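Local coordinates for CaaX farnesyltransferase beta subunit Ram1 (Aspergillus fumigatus, PDB 4L9P), which probably transfers, together with its alpha subunit, a farnesyl group from farnesyl diphosphate to a cysteine near the C-terminus of target proteins, using zinc, at residues 156-165 and 431-442; 381-389 and 447-455. One frame throughout, in Å; residues are numbered along the deposited sequence.

Contact 1: residues 156-165 and 431-442; sequences YWALAGLCLL and SYHTCYALTGLS. With ZN (zinc ion), chain J; EDO (1,2-ethanediol), chain M.
W157 sits as a knob in a hole made by S431, Y432, C435 and Y436. Its indole lies flat against the start of helix 431-442: Y432 CB stands 3.6 Å above the centroid of the W157 six-membered ring, almost on the ring normal, and the Y432 ring follows with its edge toward that indole face, the planes at 78°. The Y436 ring meets the indole obliquely, its CE2 3.5 Å from W157 NE1. Two waters join the polar rims: one accepts from W157 NE1 and reaches Y436 OH, the other links Y436 OH to Y156 OH, which V499 O also holds. With SG anti to its backbone N (chi1 172°), C435 sends its sulfur to A160 CB, 3.7 Å from SG. The nearest CA pair is G161 and C435, 4.8 Å apart. This is helix packing inside the alpha-alpha toroid of prenyltransferase beta subunits, the axes 8.4 Å apart and crossing at 36°. Farther along, L164 is a second knob, its CD1 3.4 Å from T439 OG1 and its CD2 against S442 CB; T439 OG1 is turned back to C435 O by a 2.8 Å hydrogen bond. On the side turned away from helix 156-164, H433 NE2 binds zinc at 2.0 Å with D365, C367 and the bound peptide, while Y432 OH bonds W371 NE1 and the Y432 side chain lies against the farnesyl analogue and the peptide.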
loop_
_atom_site.group_PDB
_atom_site.type_symbol
_atom_site.label_atom_id
_atom_site.label_comp_id
_atom_site.label_asym_id
_atom_site.label_seq_id
_atom_site.Cartn_x
_atom_site.Cartn_y
_atom_site.Cartn_z
ATOM N N TYR B 156 -11.145 4.724 13.062
ATOM C CA TYR B 156 -11.553 4.008 11.869
ATOM C C TYR B 156 -11.303 2.503 11.993
ATOM O O TYR B 156 -12.191 1.716 11.657
ATOM C CB TYR B 156 -10.830 4.578 10.637
ATOM C CG TYR B 156 -10.990 3.650 9.452
ATOM C CD1 TYR B 156 -12.239 3.509 8.741
ATOM C CD2 TYR B 156 -9.902 2.864 9.048
ATOM C CE1 TYR B 156 -12.351 2.548 7.685
ATOM C CE2 TYR B 156 -10.021 1.915 8.001
ATOM C CZ TYR B 156 -11.240 1.801 7.317
ATOM O OH TYR B 156 -11.342 0.900 6.300
ATOM N N TRP B 157 -10.093 2.097 12.380
ATOM C CA TRP B 157 -9.781 0.647 12.396
ATOM C C TRP B 157 -10.723 -0.081 13.333
ATOM O O TRP B 157 -11.194 -1.215 13.046
ATOM C CB TRP B 157 -8.330 0.398 12.901
ATOM C CG TRP B 157 -7.304 0.946 11.925
ATOM C CD1 TRP B 157 -7.370 0.922 10.555
ATOM C CD2 TRP B 157 -6.043 1.517 12.259
ATOM N NE1 TRP B 157 -6.239 1.524 10.029
ATOM C CE2 TRP B 157 -5.415 1.889 11.053
ATOM C CE3 TRP B 157 -5.394 1.787 13.490
ATOM C CZ2 TRP B 157 -4.157 2.521 11.028
ATOM C CZ3 TRP B 157 -4.128 2.414 13.463
ATOM C CH2 TRP B 157 -3.547 2.764 12.230
ATOM N N ALA B 158 -11.006 0.514 14.497
ATOM C CA ALA B 158 -11.905 -0.149 15.477
ATOM C C ALA B 158 -13.339 -0.170 14.933
ATOM O O ALA B 158 -14.003 -1.219 15.012
ATOM C CB ALA B 158 -11.824 0.570 16.817
ATOM N N LEU B 159 -13.854 0.951 14.398
ATOM C CA LEU B 159 -15.240 0.905 13.886
ATOM C C LEU B 159 -15.357 -0.082 12.721
ATOM O O LEU B 159 -16.367 -0.795 12.629
ATOM C CB LEU B 159 -15.679 2.294 13.421
ATOM C CG LEU B 159 -15.842 3.310 14.544
ATOM C CD1 LEU B 159 -16.089 4.696 13.921
ATOM C CD2 LEU B 159 -17.023 2.873 15.494
ATOM N N ALA B 160 -14.393 -0.081 11.823
ATOM C CA ALA B 160 -14.426 -1.006 10.699
ATOM C C ALA B 160 -14.425 -2.462 11.191
ATOM O O ALA B 160 -15.247 -3.268 10.716
ATOM C CB ALA B 160 -13.193 -0.779 9.784
ATOM N N GLY B 161 -13.562 -2.823 12.152
ATOM C CA GLY B 161 -13.585 -4.195 12.685
ATOM C C GLY B 161 -14.912 -4.550 13.344
ATOM O O GLY B 161 -15.421 -5.642 13.139
ATOM N N LEU B 162 -15.447 -3.619 14.123
ATOM C CA LEU B 162 -16.764 -3.852 14.741
ATOM C C LEU B 162 -17.855 -4.032 13.685
ATOM O O LEU B 162 -18.737 -4.906 13.824
ATOM C CB LEU B 162 -17.114 -2.690 15.665
ATOM C CG LEU B 162 -16.189 -2.567 16.877
ATOM C CD1 LEU B 162 -16.468 -1.206 17.628
ATOM C CD2 LEU B 162 -16.322 -3.760 17.820
ATOM N N CYS B 163 -17.884 -3.192 12.644
ATOM C CA CYS B 163 -18.836 -3.374 11.531
ATOM C C CYS B 163 -18.660 -4.719 10.851
ATOM O O CYS B 163 -19.671 -5.433 10.650
ATOM C CB CYS B 163 -18.735 -2.265 10.468
ATOM S SG CYS B 163 -19.332 -0.677 10.977
ATOM N N LEU B 164 -17.438 -5.111 10.533
ATOM C CA LEU B 164 -17.212 -6.412 9.903
ATOM C C LEU B 164 -17.806 -7.553 10.736
ATOM O O LEU B 164 -18.424 -8.453 10.218
ATOM C CB LEU B 164 -15.696 -6.606 9.725
ATOM C CG LEU B 164 -15.179 -5.751 8.542
ATOM C CD1 LEU B 164 -13.646 -5.558 8.728
ATOM C CD2 LEU B 164 -15.421 -6.467 7.229
ATOM N N LEU B 165 -17.596 -7.472 12.042
ATOM C CA LEU B 165 -18.080 -8.494 12.970
ATOM C C LEU B 165 -19.586 -8.393 13.250
ATOM O O LEU B 165 -20.106 -9.213 14.020
ATOM C CB LEU B 165 -17.308 -8.378 14.287
ATOM C CG LEU B 165 -15.885 -8.922 14.155
ATOM C CD1 LEU B 165 -15.037 -8.411 15.298
ATOM C CD2 LEU B 165 -15.839 -10.497 14.130
ATOM N N SER B 431 -4.890 -2.826 16.461
ATOM C CA SER B 431 -6.202 -2.690 15.842
ATOM C C SER B 431 -6.114 -2.492 14.316
ATOM O O SER B 431 -7.057 -2.794 13.593
ATOM C CB SER B 431 -7.014 -1.588 16.521
ATOM O OG SER B 431 -6.412 -0.329 16.337
ATOM N N TYR B 432 -4.949 -2.019 13.836
ATOM C CA TYR B 432 -4.693 -1.920 12.372
ATOM C C TYR B 432 -4.688 -3.330 11.776
ATOM O O TYR B 432 -5.397 -3.593 10.755
ATOM C CB TYR B 432 -3.348 -1.200 12.129
ATOM C CG TYR B 432 -2.744 -1.371 10.779
ATOM C CD1 TYR B 432 -3.083 -0.507 9.709
ATOM C CD2 TYR B 432 -1.849 -2.413 10.537
ATOM C CE1 TYR B 432 -2.526 -0.701 8.446
ATOM C CE2 TYR B 432 -1.276 -2.596 9.285
ATOM C CZ TYR B 432 -1.615 -1.746 8.236
ATOM O OH TYR B 432 -1.062 -2.006 6.994
ATOM N N HIS B 433 -3.898 -4.254 12.358
ATOM C CA HIS B 433 -3.862 -5.627 11.869
ATOM C C HIS B 433 -5.216 -6.329 12.067
ATOM O O HIS B 433 -5.583 -7.187 11.256
ATOM C CB HIS B 433 -2.689 -6.390 12.474
ATOM C CG HIS B 433 -1.404 -6.006 11.783
ATOM N ND1 HIS B 433 -0.510 -5.096 12.317
ATOM C CD2 HIS B 433 -0.935 -6.372 10.569
ATOM C CE1 HIS B 433 0.468 -4.898 11.419
ATOM N NE2 HIS B 433 0.224 -5.653 10.351
ATOM N N THR B 434 -5.925 -5.997 13.122
ATOM C CA THR B 434 -7.236 -6.597 13.364
ATOM C C THR B 434 -8.206 -6.117 12.276
ATOM O O THR B 434 -8.893 -6.951 11.622
ATOM C CB THR B 434 -7.767 -6.185 14.766
ATOM O OG1 THR B 434 -6.853 -6.663 15.744
ATOM C CG2 THR B 434 -9.147 -6.793 15.008
ATOM N N CYS B 435 -8.276 -4.803 12.035
ATOM C CA CYS B 435 -9.137 -4.336 10.964
ATOM C C CYS B 435 -8.841 -4.997 9.599
ATOM O O CYS B 435 -9.769 -5.472 8.885
ATOM C CB CYS B 435 -8.948 -2.799 10.843
ATOM S SG CYS B 435 -9.761 -2.027 9.432
ATOM N N TYR B 436 -7.562 -4.975 9.194
ATOM C CA TYR B 436 -7.275 -5.400 7.826
ATOM C C TYR B 436 -7.264 -6.924 7.635
ATOM O O TYR B 436 -7.629 -7.375 6.546
ATOM C CB TYR B 436 -5.998 -4.723 7.289
ATOM C CG TYR B 436 -6.271 -3.234 7.079
ATOM C CD1 TYR B 436 -7.317 -2.775 6.248
ATOM C CD2 TYR B 436 -5.496 -2.274 7.736
ATOM C CE1 TYR B 436 -7.555 -1.426 6.012
ATOM C CE2 TYR B 436 -5.737 -0.935 7.527
ATOM C CZ TYR B 436 -6.740 -0.486 6.683
ATOM O OH TYR B 436 -6.984 0.865 6.486
ATOM N N ALA B 437 -6.943 -7.705 8.677
ATOM C CA ALA B 437 -7.130 -9.161 8.542
ATOM C C ALA B 437 -8.624 -9.490 8.437
ATOM O O ALA B 437 -8.993 -10.322 7.603
ATOM C CB ALA B 437 -6.532 -9.897 9.714
ATOM N N LEU B 438 -9.473 -8.809 9.217
ATOM C CA LEU B 438 -10.919 -9.041 9.097
ATOM C C LEU B 438 -11.428 -8.605 7.735
ATOM O O LEU B 438 -12.274 -9.246 7.132
ATOM C CB LEU B 438 -11.677 -8.340 10.220
ATOM C CG LEU B 438 -11.433 -8.944 11.622
ATOM C CD1 LEU B 438 -12.059 -7.984 12.643
ATOM C CD2 LEU B 438 -12.073 -10.325 11.752
ATOM N N THR B 439 -10.906 -7.484 7.227
ATOM C CA THR B 439 -11.359 -6.962 5.936
ATOM C C THR B 439 -11.050 -8.001 4.844
ATOM O O THR B 439 -11.884 -8.330 3.990
ATOM C CB THR B 439 -10.665 -5.621 5.638
ATOM O OG1 THR B 439 -11.133 -4.627 6.557
ATOM C CG2 THR B 439 -11.014 -5.155 4.251
ATOM N N GLY B 440 -9.840 -8.566 4.864
ATOM C CA GLY B 440 -9.481 -9.600 3.910
ATOM C C GLY B 440 -10.285 -10.883 4.054
ATOM O O GLY B 440 -10.631 -11.472 3.031
ATOM N N LEU B 441 -10.586 -11.296 5.293
ATOM C CA LEU B 441 -11.434 -12.460 5.467
ATOM C C LEU B 441 -12.809 -12.173 4.840
ATOM O O LEU B 441 -13.406 -13.045 4.196
ATOM C CB LEU B 441 -11.535 -12.751 6.951
ATOM C CG LEU B 441 -12.409 -14.035 7.234
ATOM C CD1 LEU B 441 -11.890 -15.325 6.540
ATOM C CD2 LEU B 441 -12.439 -14.192 8.775
ATOM N N SER B 442 -13.314 -10.952 5.016
ATOM C CA SER B 442 -14.632 -10.644 4.408
ATOM C C SER B 442 -14.533 -10.775 2.900
ATOM O O SER B 442 -15.439 -11.319 2.248
ATOM C CB SER B 442 -15.132 -9.281 4.847
ATOM O OG SER B 442 -16.417 -9.078 4.228
HETATM ZN ZN ZN J . 1.162 -5.398 8.565
HETATM C C1 EDO M . -3.799 0.898 18.303
HETATM O O1 EDO M . -3.923 0.871 16.886
HETATM C C2 EDO M . -3.169 -0.286 18.963
HETATM O O2 EDO M . -3.988 -1.413 18.691
HETATM O O HOH W 1 -8.964 1.394 4.765
HETATM O O HOH W 2 -4.686 2.183 7.510
#

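Contact 2: residues 381-389 and 447-455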
loop_
_atom_site.group_PDB
_atom_site.type_symbol
_atom_site.label_atom_id
_atom_site.label_comp_id
_atom_site.label_asym_id
_atom_site.label_seq_id
_atom_site.Cartn_x
_atom_site.Cartn_y
_atom_site.Cartn_z
ATOM N N ALA B 381 -12.616 -7.360 -11.908
ATOM C CA ALA B 381 -13.620 -6.531 -12.618
ATOM C C ALA B 381 -13.032 -5.954 -13.903
ATOM O O ALA B 381 -13.744 -5.762 -14.899
ATOM C CB ALA B 381 -14.102 -5.387 -11.728
ATOM N N ALA B 382 -11.738 -5.604 -13.885
ATOM C CA ALA B 382 -11.117 -5.070 -15.101
ATOM C C ALA B 382 -11.103 -6.115 -16.217
ATOM O O ALA B 382 -11.228 -5.760 -17.384
ATOM C CB ALA B 382 -9.695 -4.545 -14.815
ATOM N N LEU B 383 -11.000 -7.400 -15.845
ATOM C CA LEU B 383 -10.992 -8.493 -16.801
ATOM C C LEU B 383 -12.420 -8.922 -17.178
ATOM O O LEU B 383 -12.676 -9.271 -18.368
ATOM C CB LEU B 383 -10.300 -9.706 -16.180
ATOM C CG LEU B 383 -8.787 -9.488 -15.894
ATOM C CD1 LEU B 383 -8.163 -10.693 -15.220
ATOM C CD2 LEU B 383 -8.035 -9.072 -17.167
ATOM N N ASP B 384 -13.357 -8.893 -16.230
ATOM C CA ASP B 384 -14.736 -9.358 -16.502
ATOM C C ASP B 384 -15.623 -8.308 -17.136
ATOM O O ASP B 384 -16.549 -8.631 -17.911
ATOM C CB ASP B 384 -15.422 -9.717 -15.184
ATOM C CG ASP B 384 -14.903 -10.988 -14.582
ATOM O OD1 ASP B 384 -14.250 -11.796 -15.301
ATOM O OD2 ASP B 384 -15.136 -11.160 -13.363
ATOM N N GLY B 385 -15.373 -7.050 -16.828
ATOM C CA GLY B 385 -16.265 -5.976 -17.212
ATOM C C GLY B 385 -17.478 -5.851 -16.314
ATOM O O GLY B 385 -17.733 -6.692 -15.418
ATOM N N THR B 386 -18.246 -4.809 -16.587
ATOM C CA THR B 386 -19.376 -4.442 -15.786
ATOM C C THR B 386 -20.499 -5.463 -15.991
ATOM O O THR B 386 -20.772 -5.886 -17.122
ATOM C CB THR B 386 -19.782 -2.992 -16.183
ATOM O OG1 THR B 386 -18.782 -2.093 -15.660
ATOM C CG2 THR B 386 -21.080 -2.618 -15.581
ATOM N N GLN B 387 -21.111 -5.895 -14.889
ATOM C CA GLN B 387 -22.210 -6.873 -14.951
ATOM C C GLN B 387 -23.529 -6.168 -15.122
ATOM O O GLN B 387 -23.892 -5.315 -14.346
ATOM C CB GLN B 387 -22.202 -7.774 -13.709
ATOM C CG GLN B 387 -20.789 -8.334 -13.402
ATOM C CD GLN B 387 -20.349 -9.403 -14.382
ATOM O OE1 GLN B 387 -20.991 -10.452 -14.459
ATOM N NE2 GLN B 387 -19.237 -9.145 -15.148
ATOM N N PRO B 388 -24.275 -6.511 -16.170
ATOM C CA PRO B 388 -25.546 -5.784 -16.302
ATOM C C PRO B 388 -26.601 -6.353 -15.328
ATOM O O PRO B 388 -26.679 -7.581 -15.167
ATOM C CB PRO B 388 -25.937 -6.053 -17.757
ATOM C CG PRO B 388 -25.330 -7.431 -18.044
ATOM C CD PRO B 388 -23.994 -7.416 -17.303
ATOM N N LEU B 389 -27.378 -5.498 -14.667
ATOM C CA LEU B 389 -28.461 -6.043 -13.853
ATOM C C LEU B 389 -29.508 -6.768 -14.720
ATOM O O LEU B 389 -30.015 -7.813 -14.313
ATOM C CB LEU B 389 -29.107 -4.979 -12.960
ATOM C CG LEU B 389 -28.275 -4.477 -11.782
ATOM C CD1 LEU B 389 -29.229 -3.923 -10.706
ATOM C CD2 LEU B 389 -27.376 -5.559 -11.223
ATOM N N TYR B 447 -18.649 -12.506 -3.623
ATOM C CA TYR B 447 -18.430 -12.030 -5.000
ATOM C C TYR B 447 -18.604 -10.503 -4.937
ATOM O O TYR B 447 -19.678 -10.025 -4.489
ATOM C CB TYR B 447 -19.535 -12.592 -5.910
ATOM C CG TYR B 447 -19.529 -14.110 -6.037
ATOM C CD1 TYR B 447 -18.635 -14.729 -6.883
ATOM C CD2 TYR B 447 -20.469 -14.911 -5.369
ATOM C CE1 TYR B 447 -18.635 -16.115 -7.040
ATOM C CE2 TYR B 447 -20.476 -16.297 -5.500
ATOM C CZ TYR B 447 -19.543 -16.894 -6.338
ATOM O OH TYR B 447 -19.539 -18.270 -6.493
ATOM N N HIS B 448 -17.566 -9.745 -5.330
ATOM C CA HIS B 448 -17.705 -8.296 -5.404
ATOM C C HIS B 448 -17.537 -7.964 -6.888
ATOM O O HIS B 448 -16.557 -8.362 -7.516
ATOM C CB HIS B 448 -16.520 -7.629 -4.632
ATOM C CG HIS B 448 -16.708 -7.673 -3.142
ATOM N ND1 HIS B 448 -17.764 -7.053 -2.488
ATOM C CD2 HIS B 448 -15.936 -8.241 -2.163
ATOM C CE1 HIS B 448 -17.639 -7.258 -1.175
ATOM N NE2 HIS B 448 -16.533 -7.967 -0.950
ATOM N N TYR B 449 -18.458 -7.202 -7.449
ATOM C CA TYR B 449 -18.408 -6.891 -8.892
ATOM C C TYR B 449 -19.074 -5.565 -9.159
ATOM O O TYR B 449 -19.827 -5.065 -8.307
ATOM C CB TYR B 449 -19.134 -8.006 -9.684
ATOM C CG TYR B 449 -20.510 -8.298 -9.177
ATOM C CD1 TYR B 449 -20.735 -9.245 -8.182
ATOM C CD2 TYR B 449 -21.608 -7.631 -9.703
ATOM C CE1 TYR B 449 -22.027 -9.481 -7.693
ATOM C CE2 TYR B 449 -22.904 -7.899 -9.233
ATOM C CZ TYR B 449 -23.091 -8.793 -8.230
ATOM O OH TYR B 449 -24.386 -9.030 -7.813
ATOM N N CYS B 450 -18.754 -4.929 -10.292
ATOM C CA CYS B 450 -19.359 -3.625 -10.598
ATOM C C CYS B 450 -20.481 -3.854 -11.643
ATOM O O CYS B 450 -20.498 -4.847 -12.378
ATOM C CB CYS B 450 -18.279 -2.590 -11.025
ATOM S SG CYS B 450 -17.413 -3.061 -12.525
ATOM N N THR B 451 -21.448 -2.958 -11.662
ATOM C CA THR B 451 -22.676 -3.143 -12.429
ATOM C C THR B 451 -22.999 -1.872 -13.208
ATOM O O THR B 451 -22.285 -0.878 -13.112
ATOM C CB THR B 451 -23.861 -3.473 -11.490
ATOM O OG1 THR B 451 -24.232 -2.280 -10.769
ATOM C CG2 THR B 451 -23.547 -4.630 -10.532
ATOM N N ASP B 452 -24.067 -1.934 -13.995
ATOM C CA ASP B 452 -24.556 -0.771 -14.729
ATOM C C ASP B 452 -25.602 -0.000 -13.932
ATOM O O ASP B 452 -26.321 0.848 -14.498
ATOM C CB ASP B 452 -25.129 -1.201 -16.101
ATOM C CG ASP B 452 -26.308 -2.204 -15.989
ATOM O OD1 ASP B 452 -26.645 -2.620 -14.868
ATOM O OD2 ASP B 452 -26.898 -2.602 -17.043
ATOM N N SER B 453 -25.702 -0.307 -12.638
ATOM C CA SER B 453 -26.656 0.343 -11.750
ATOM C C SER B 453 -25.986 1.057 -10.604
ATOM O O SER B 453 -25.455 0.419 -9.709
ATOM C CB SER B 453 -27.624 -0.716 -11.206
ATOM O OG SER B 453 -28.665 -0.073 -10.490
ATOM N N SER B 454 -25.979 2.382 -10.651
ATOM C CA SER B 454 -25.259 3.141 -9.645
ATOM C C SER B 454 -26.145 3.832 -8.669
ATOM O O SER B 454 -27.216 4.266 -9.051
ATOM C CB SER B 454 -24.314 4.148 -10.332
ATOM O OG SER B 454 -23.588 4.909 -9.364
ATOM N N VAL B 455 -25.750 3.918 -7.403
ATOM C CA VAL B 455 -26.505 4.742 -6.458
ATOM C C VAL B 455 -26.243 6.229 -6.663
ATOM O O VAL B 455 -27.007 7.057 -6.176
ATOM C CB VAL B 455 -26.297 4.385 -4.959
ATOM C CG1 VAL B 455 -26.629 2.930 -4.681
ATOM C CG2 VAL B 455 -24.917 4.700 -4.512
HETATM O O HOH W 3 -17.472 -6.622 -12.401
HETATM O O HOH W 4 -19.346 -0.148 -13.480
#
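Q387 and T451 form a single backbone bridge, in which Q387 N donates to C450 O at 2.8 Å and 173°, while the return bond from D452 N to Q387 O is long and weak. T451 CA also lies 3.1 Å from Q387 O, a CA-H...O contact beside that weak bond. The segment 381-389 arrives here from the end of helix 375-384, leaving helical geometry at G385, whose phi is positive. Q387 then folds back on itself: its chain bends at chi2 (-73°), and NE2 returns to G385 O, standing above the carbonyl plane but with that oxygen in its own amide plane. Q387 CG lies 3.9 Å from Y449 CD2, the two side chains crossing at about a right angle. In one of its two conformers C450 turns SG to T386 OG1 and A381 CB, while T386 OG1 takes E329 as its partner outside the pair. At the far end the D452 carboxylate reaches the backbone at P388 and L389: OD1 accepts from L389 N at 3.0 Å, on its syn side and 34° out of the carboxylate plane, and OD2 rests near P388 CA. L389 lays CD1 against S453 CB, 3.6 Å apart, and CD2 beside the T451 methyl. T451 OG1 accepts from S453 N in an ST turn and is also hydrogen-bonded to S466 O. One water joins G385 O to C450 N, another T386 OG1 to T451 O, so loop and strand exit are stitched through backbone groups, one carboxylate and two waters, with small apolar patches between them.

Overall arrangement
Contacts 1 and 2 are joined through consecutive elements: helix 431-444 supplies one side of contact 1 and leads directly into strand 446-449, whose end and the loop after it supply one side of contact 2. Their segments alternate along the chain, all four within the alpha-alpha toroid. The centres are 25 Å apart and the nearest atoms about 5 Å, without touching. Contact 1 lies deep, its centre about 10 Å from that of the chain, and carries a zinc ligand and Y432, whose side chain is about 3 Å from the farnesyl analogue. Contact 2 is centred about 19 Å from the chain centre, away from the zinc and the ligand pocket; L383 of segment 381-389 packs on Y348 of the alpha subunit.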